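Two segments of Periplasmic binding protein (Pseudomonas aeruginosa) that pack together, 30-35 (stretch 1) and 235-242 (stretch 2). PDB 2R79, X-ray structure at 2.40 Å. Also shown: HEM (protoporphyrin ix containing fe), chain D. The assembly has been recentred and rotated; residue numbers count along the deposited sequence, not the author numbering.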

ATOM      1  N   THR A  30      15.804 -21.996   4.743  1.00 29.27           N
ATOM      2  CA  THR A  30      14.743 -21.311   4.020  1.00 31.23           C
ATOM      3  C   THR A  30      13.307 -21.472   4.543  1.00 29.81           C
ATOM      4  O   THR A  30      12.448 -20.650   4.222  1.00 29.62           O
ATOM      5  CB  THR A  30      14.769 -21.699   2.525  1.00 31.27           C
ATOM      6  OG1 THR A  30      14.622 -23.117   2.398  1.00 35.16           O
ATOM      7  CG2 THR A  30      16.087 -21.279   1.888  1.00 32.17           C
ATOM      8  N   THR A  31      13.026 -22.502   5.338  1.00 28.87           N
ATOM      9  CA  THR A  31      11.659 -22.664   5.849  1.00 29.18           C
ATOM     10  C   THR A  31      11.398 -21.794   7.074  1.00 28.29           C
ATOM     11  O   THR A  31      10.271 -21.734   7.565  1.00 30.79           O
ATOM     12  CB  THR A  31      11.329 -24.129   6.237  1.00 29.41           C
ATOM     13  OG1 THR A  31      12.195 -24.555   7.295  1.00 29.29           O
ATOM     14  CG2 THR A  31      11.481 -25.054   5.039  1.00 26.92           C
ATOM     15  N   SER A  32      12.435 -21.124   7.563  1.00 26.55           N
ATOM     16  CA  SER A  32      12.308 -20.260   8.733  1.00 25.49           C
ATOM     17  C   SER A  32      11.984 -18.846   8.277  1.00 25.72           C
ATOM     18  O   SER A  32      12.878 -18.050   7.996  1.00 26.17           O
ATOM     19  CB  SER A  32      13.605 -20.281   9.536  1.00 24.84           C
ATOM     20  OG  SER A  32      13.880 -21.593   9.998  1.00 23.25           O
ATOM     21  N   GLN A  33      10.693 -18.538   8.218  1.00 25.11           N
ATOM     22  CA  GLN A  33      10.225 -17.244   7.758  1.00 24.92           C
ATOM     23  C   GLN A  33       9.433 -16.469   8.797  1.00 25.48           C
ATOM     24  O   GLN A  33       8.826 -15.439   8.489  1.00 26.62           O
ATOM     25  CB  GLN A  33       9.367 -17.454   6.513  1.00 28.03           C
ATOM     26  CG  GLN A  33      10.137 -18.027   5.329  1.00 29.70           C
ATOM     27  CD  GLN A  33       9.227 -18.619   4.271  1.00 33.37           C
ATOM     28  OE1 GLN A  33       8.138 -18.106   4.011  1.00 34.84           O
ATOM     29  NE2 GLN A  33       9.675 -19.701   3.644  1.00 34.63           N
ATOM     30  N   HIS A  34       9.434 -16.961  10.029  1.00 24.53           N
ATOM     31  CA  HIS A  34       8.704 -16.306  11.101  1.00 25.14           C
ATOM     32  C   HIS A  34       9.485 -16.366  12.394  1.00 25.75           C
ATOM     33  O   HIS A  34       9.938 -17.428  12.799  1.00 26.94           O
ATOM     34  CB  HIS A  34       7.333 -16.962  11.291  1.00 25.04           C
ATOM     35  CG  HIS A  34       6.466 -16.900  10.075  1.00 23.39           C
ATOM     36  ND1 HIS A  34       6.600 -17.778   9.021  1.00 24.64           N
ATOM     37  CD2 HIS A  34       5.514 -16.010   9.705  1.00 23.94           C
ATOM     38  CE1 HIS A  34       5.769 -17.430   8.054  1.00 26.11           C
ATOM     39  NE2 HIS A  34       5.100 -16.359   8.443  1.00 24.17           N
ATOM     40  N   PRO A  35       9.669 -15.214  13.053  1.00 26.76           N
ATOM     41  CA  PRO A  35       9.158 -13.928  12.580  1.00 28.29           C
ATOM     42  C   PRO A  35       9.835 -13.431  11.304  1.00 28.88           C
ATOM     43  O   PRO A  35      10.876 -13.936  10.887  1.00 27.87           O
ATOM     44  CB  PRO A  35       9.399 -13.000  13.774  1.00 28.68           C
ATOM     45  CG  PRO A  35      10.623 -13.586  14.403  1.00 28.27           C
ATOM     46  CD  PRO A  35      10.305 -15.064  14.373  1.00 27.32           C
TER
HETATM   47  CHA HEM D 500      11.624 -31.029  -1.466  1.00 45.10           C
HETATM   48  CHB HEM D 500      11.166 -26.263  -0.321  1.00 44.32           C
HETATM   49  CHC HEM D 500       7.616 -27.379   2.798  1.00 43.12           C
HETATM   50  CHD HEM D 500       8.111 -32.113   1.748  1.00 45.22           C
HETATM   51  C1A HEM D 500      11.828 -29.622  -1.435  1.00 45.67           C
HETATM   52  C2A HEM D 500      12.744 -28.864  -2.278  1.00 47.40           C
HETATM   53  C3A HEM D 500      12.627 -27.547  -1.925  1.00 46.53           C
HETATM   54  C4A HEM D 500      11.617 -27.470  -0.899  1.00 44.47           C
HETATM   55  CMA HEM D 500      13.441 -26.368  -2.464  1.00 45.62           C
HETATM   56  CAA HEM D 500      13.672 -29.374  -3.380  1.00 50.53           C
HETATM   57  CBA HEM D 500      13.007 -29.480  -4.750  1.00 55.19           C
HETATM   58  CGA HEM D 500      11.981 -30.599  -4.820  1.00 58.75           C
HETATM   59  O1A HEM D 500      12.380 -31.786  -4.749  1.00 60.11           O
HETATM   60  O2A HEM D 500      10.772 -30.294  -4.939  1.00 60.38           O
HETATM   61  C1B HEM D 500      10.213 -26.150   0.698  1.00 43.26           C
HETATM   62  C2B HEM D 500       9.747 -24.899   1.277  1.00 44.87           C
HETATM   63  C3B HEM D 500       8.735 -25.209   2.151  1.00 43.70           C
HETATM   64  C4B HEM D 500       8.602 -26.655   2.115  1.00 42.99           C
HETATM   65  CMB HEM D 500      10.335 -23.499   1.020  1.00 45.14           C
HETATM   66  CAB HEM D 500       8.003 -24.341   2.962  1.00 43.64           C
HETATM   67  CBB HEM D 500       7.487 -23.152   2.555  1.00 45.20           C
HETATM   68  C1C HEM D 500       7.456 -28.772   2.787  1.00 43.15           C
HETATM   69  C2C HEM D 500       6.401 -29.478   3.482  1.00 44.30           C
HETATM   70  C3C HEM D 500       6.489 -30.792   3.158  1.00 45.24           C
HETATM   71  C4C HEM D 500       7.675 -30.913   2.324  1.00 44.93           C
HETATM   72  CMC HEM D 500       5.378 -28.876   4.433  1.00 44.97           C
HETATM   73  CAC HEM D 500       5.510 -31.755   3.401  1.00 46.29           C
HETATM   74  CBC HEM D 500       5.589 -32.684   4.385  1.00 46.88           C
HETATM   75  C1D HEM D 500       9.137 -32.227   0.814  1.00 45.89           C
HETATM   76  C2D HEM D 500       9.492 -33.475   0.187  1.00 47.85           C
HETATM   77  C3D HEM D 500      10.491 -33.203  -0.682  1.00 48.58           C
HETATM   78  C4D HEM D 500      10.723 -31.756  -0.651  1.00 46.09           C
HETATM   79  CMD HEM D 500       8.883 -34.849   0.457  1.00 48.05           C
HETATM   80  CAD HEM D 500      11.259 -34.306  -1.407  1.00 50.36           C
HETATM   81  CBD HEM D 500      12.725 -34.489  -1.015  1.00 55.80           C
HETATM   82  CGD HEM D 500      12.927 -34.966   0.423  1.00 58.71           C
HETATM   83  O1D HEM D 500      14.098 -35.171   0.814  1.00 59.25           O
HETATM   84  O2D HEM D 500      11.929 -35.140   1.162  1.00 60.62           O
HETATM   85  NA  HEM D 500      11.156 -28.749  -0.566  1.00 44.43           N
HETATM   86  NB  HEM D 500       9.544 -27.239   1.257  1.00 43.68           N
HETATM   87  NC  HEM D 500       8.256 -29.660   2.081  1.00 43.63           N
HETATM   88  ND  HEM D 500       9.900 -31.167   0.313  1.00 44.77           N
HETATM   89 FE   HEM D 500       9.851 -29.229   0.895  1.00 40.45          FE
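Stretch 2, residues 235-242: LDPTLLVG

No hydrogen bond joins these two segments, although polar side chains supply much of the surface where they meet. The segments meet through close approaches, none of them a hydrogen bond, burying 233 Å² summed over both sides, between residues at least 202 positions apart in one chain.

Stretch 1 has no regular helix or strand, and its last peptide bond, before Pro 35, is cis. From Leu 235, stretch 2 passes through Asp 236 in an extended conformation (phi/psi -63/113) and enters a 3-10 segment spanning Pro 237 to Leu 240. Two i to i+3 bonds support that assignment: Leu 239 N to Asp 236 O at 3.1 Å and Leu 240 N to Pro 237 O at 3.0 Å. A third, Val 241 N to Thr 238 O at 3.4 Å, is weak. With neither segment extended along a common axis, a crossing angle would mean little. The order of contacts gives the direction instead: Thr 31 meets Val 241 and Thr 238, whereas His 34 meets Thr 238 and Asp 236, so the contacts run in reverse order along the two chains, though the paths are oblique rather than antiparallel.

Thr 238 is the centre of the contact. It has the largest covered area, 67 Å², and touches three residues of stretch 1. The CA atoms of Thr 31 and Thr 238 form the nearest such pair, 6.2 Å apart. Thr 238 CG2 lies 3.6 Å from Thr 31 O and 4.0 Å from Gln 33 CD, while Thr 238 OG1 comes within 3.4 Å of His 34 CE1. The hydroxyl is already engaged within its own segment: Thr 238 OG1 donates to Asp 236 OD1 at 2.8 Å, and Thr 238 N reaches the same Asp 236 OD1 at 3.1 Å. One carboxylate oxygen thus accepts from both the backbone and the side chain of Thr 238, holding the hydroxyl that faces stretch 1.

The imidazole of His 34 meets this pair obliquely, its CE1 also 3.5 Å from Asp 236 OD2. On stretch 1, Gln 33 NE2 donates to Thr 30 O at 3.0 Å with a nearly straight angle of 172°, folding the amide back onto its own chain.

At the other end, Thr 31 OG1 sits 3.7 Å from Val 241 CG1. Both residues also approach the heme: Thr 31 CG2 is 4.0 Å from HEM C3B, and Val 241 CG2 is 3.8 Å from HEM CMC. Pro 237, which does not touch stretch 1, brings its CG within 3.7 Å of HEM CBB, so both segments help line the porphyrin's surroundings.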

ATOM      1  N   LEU A 235      -3.461 -22.725   3.354  1.00 20.20           N
ATOM      2  CA  LEU A 235      -2.750 -22.652   4.617  1.00 21.11           C
ATOM      3  C   LEU A 235      -1.270 -22.348   4.427  1.00 21.75           C
ATOM      4  O   LEU A 235      -0.646 -22.800   3.463  1.00 21.08           O
ATOM      5  CB  LEU A 235      -2.881 -23.982   5.369  1.00 20.30           C
ATOM      6  CG  LEU A 235      -2.381 -23.988   6.815  1.00 19.81           C
ATOM      7  CD1 LEU A 235      -3.371 -23.228   7.682  1.00 17.38           C
ATOM      8  CD2 LEU A 235      -2.233 -25.408   7.316  1.00 18.79           C
ATOM      9  N   ASP A 236      -0.720 -21.586   5.367  1.00 21.86           N
ATOM     10  CA  ASP A 236       0.692 -21.233   5.358  1.00 22.30           C
ATOM     11  C   ASP A 236       1.477 -22.535   5.511  1.00 21.57           C
ATOM     12  O   ASP A 236       1.423 -23.179   6.552  1.00 22.02           O
ATOM     13  CB  ASP A 236       0.989 -20.300   6.532  1.00 22.67           C
ATOM     14  CG  ASP A 236       2.440 -19.873   6.592  1.00 23.55           C
ATOM     15  OD1 ASP A 236       3.247 -20.345   5.757  1.00 23.14           O
ATOM     16  OD2 ASP A 236       2.768 -19.062   7.488  1.00 27.17           O
ATOM     17  N   PRO A 237       2.218 -22.935   4.473  1.00 21.89           N
ATOM     18  CA  PRO A 237       2.998 -24.180   4.531  1.00 23.53           C
ATOM     19  C   PRO A 237       4.031 -24.289   5.657  1.00 23.91           C
ATOM     20  O   PRO A 237       4.301 -25.397   6.132  1.00 23.28           O
ATOM     21  CB  PRO A 237       3.640 -24.256   3.143  1.00 21.51           C
ATOM     22  CG  PRO A 237       3.798 -22.808   2.770  1.00 24.20           C
ATOM     23  CD  PRO A 237       2.477 -22.205   3.219  1.00 22.14           C
ATOM     24  N   THR A 238       4.601 -23.158   6.084  1.00 22.23           N
ATOM     25  CA  THR A 238       5.607 -23.177   7.149  1.00 22.32           C
ATOM     26  C   THR A 238       5.015 -23.678   8.470  1.00 23.05           C
ATOM     27  O   THR A 238       5.743 -24.089   9.377  1.00 21.87           O
ATOM     28  CB  THR A 238       6.258 -21.780   7.358  1.00 23.30           C
ATOM     29  OG1 THR A 238       5.248 -20.802   7.638  1.00 27.12           O
ATOM     30  CG2 THR A 238       7.010 -21.360   6.111  1.00 22.63           C
ATOM     31  N   LEU A 239       3.691 -23.661   8.572  1.00 20.30           N
ATOM     32  CA  LEU A 239       3.033 -24.146   9.778  1.00 21.86           C
ATOM     33  C   LEU A 239       3.216 -25.655   9.947  1.00 21.66           C
ATOM     34  O   LEU A 239       2.968 -26.191  11.025  1.00 19.36           O
ATOM     35  CB  LEU A 239       1.533 -23.826   9.733  1.00 18.81           C
ATOM     36  CG  LEU A 239       1.146 -22.385  10.057  1.00 20.69           C
ATOM     37  CD1 LEU A 239      -0.364 -22.196   9.908  1.00 19.00           C
ATOM     38  CD2 LEU A 239       1.596 -22.060  11.484  1.00 19.65           C
ATOM     39  N   LEU A 240       3.662 -26.327   8.885  1.00 23.34           N
ATOM     40  CA  LEU A 240       3.842 -27.782   8.895  1.00 24.91           C
ATOM     41  C   LEU A 240       5.293 -28.287   8.859  1.00 25.40           C
ATOM     42  O   LEU A 240       5.539 -29.488   8.739  1.00 26.13           O
ATOM     43  CB  LEU A 240       3.074 -28.386   7.712  1.00 23.87           C
ATOM     44  CG  LEU A 240       1.597 -27.999   7.598  1.00 23.33           C
ATOM     45  CD1 LEU A 240       1.007 -28.564   6.307  1.00 22.69           C
ATOM     46  CD2 LEU A 240       0.836 -28.517   8.812  1.00 22.02           C
ATOM     47  N   VAL A 241       6.255 -27.381   8.958  1.00 26.55           N
ATOM     48  CA  VAL A 241       7.661 -27.776   8.925  1.00 27.70           C
ATOM     49  C   VAL A 241       8.329 -27.666  10.294  1.00 28.25           C
ATOM     50  O   VAL A 241       8.053 -26.739  11.057  1.00 27.29           O
ATOM     51  CB  VAL A 241       8.458 -26.899   7.935  1.00 28.81           C
ATOM     52  CG1 VAL A 241       9.884 -27.417   7.822  1.00 29.45           C
ATOM     53  CG2 VAL A 241       7.776 -26.890   6.574  1.00 28.25           C
ATOM     54  N   GLY A 242       9.203 -28.622  10.596  1.00 29.05           N
ATOM     55  CA  GLY A 242       9.924 -28.614  11.860  1.00 28.75           C
ATOM     56  C   GLY A 242       9.152 -28.891  13.142  1.00 29.69           C
ATOM     57  O   GLY A 242       9.475 -28.326  14.191  1.00 31.73           O
TER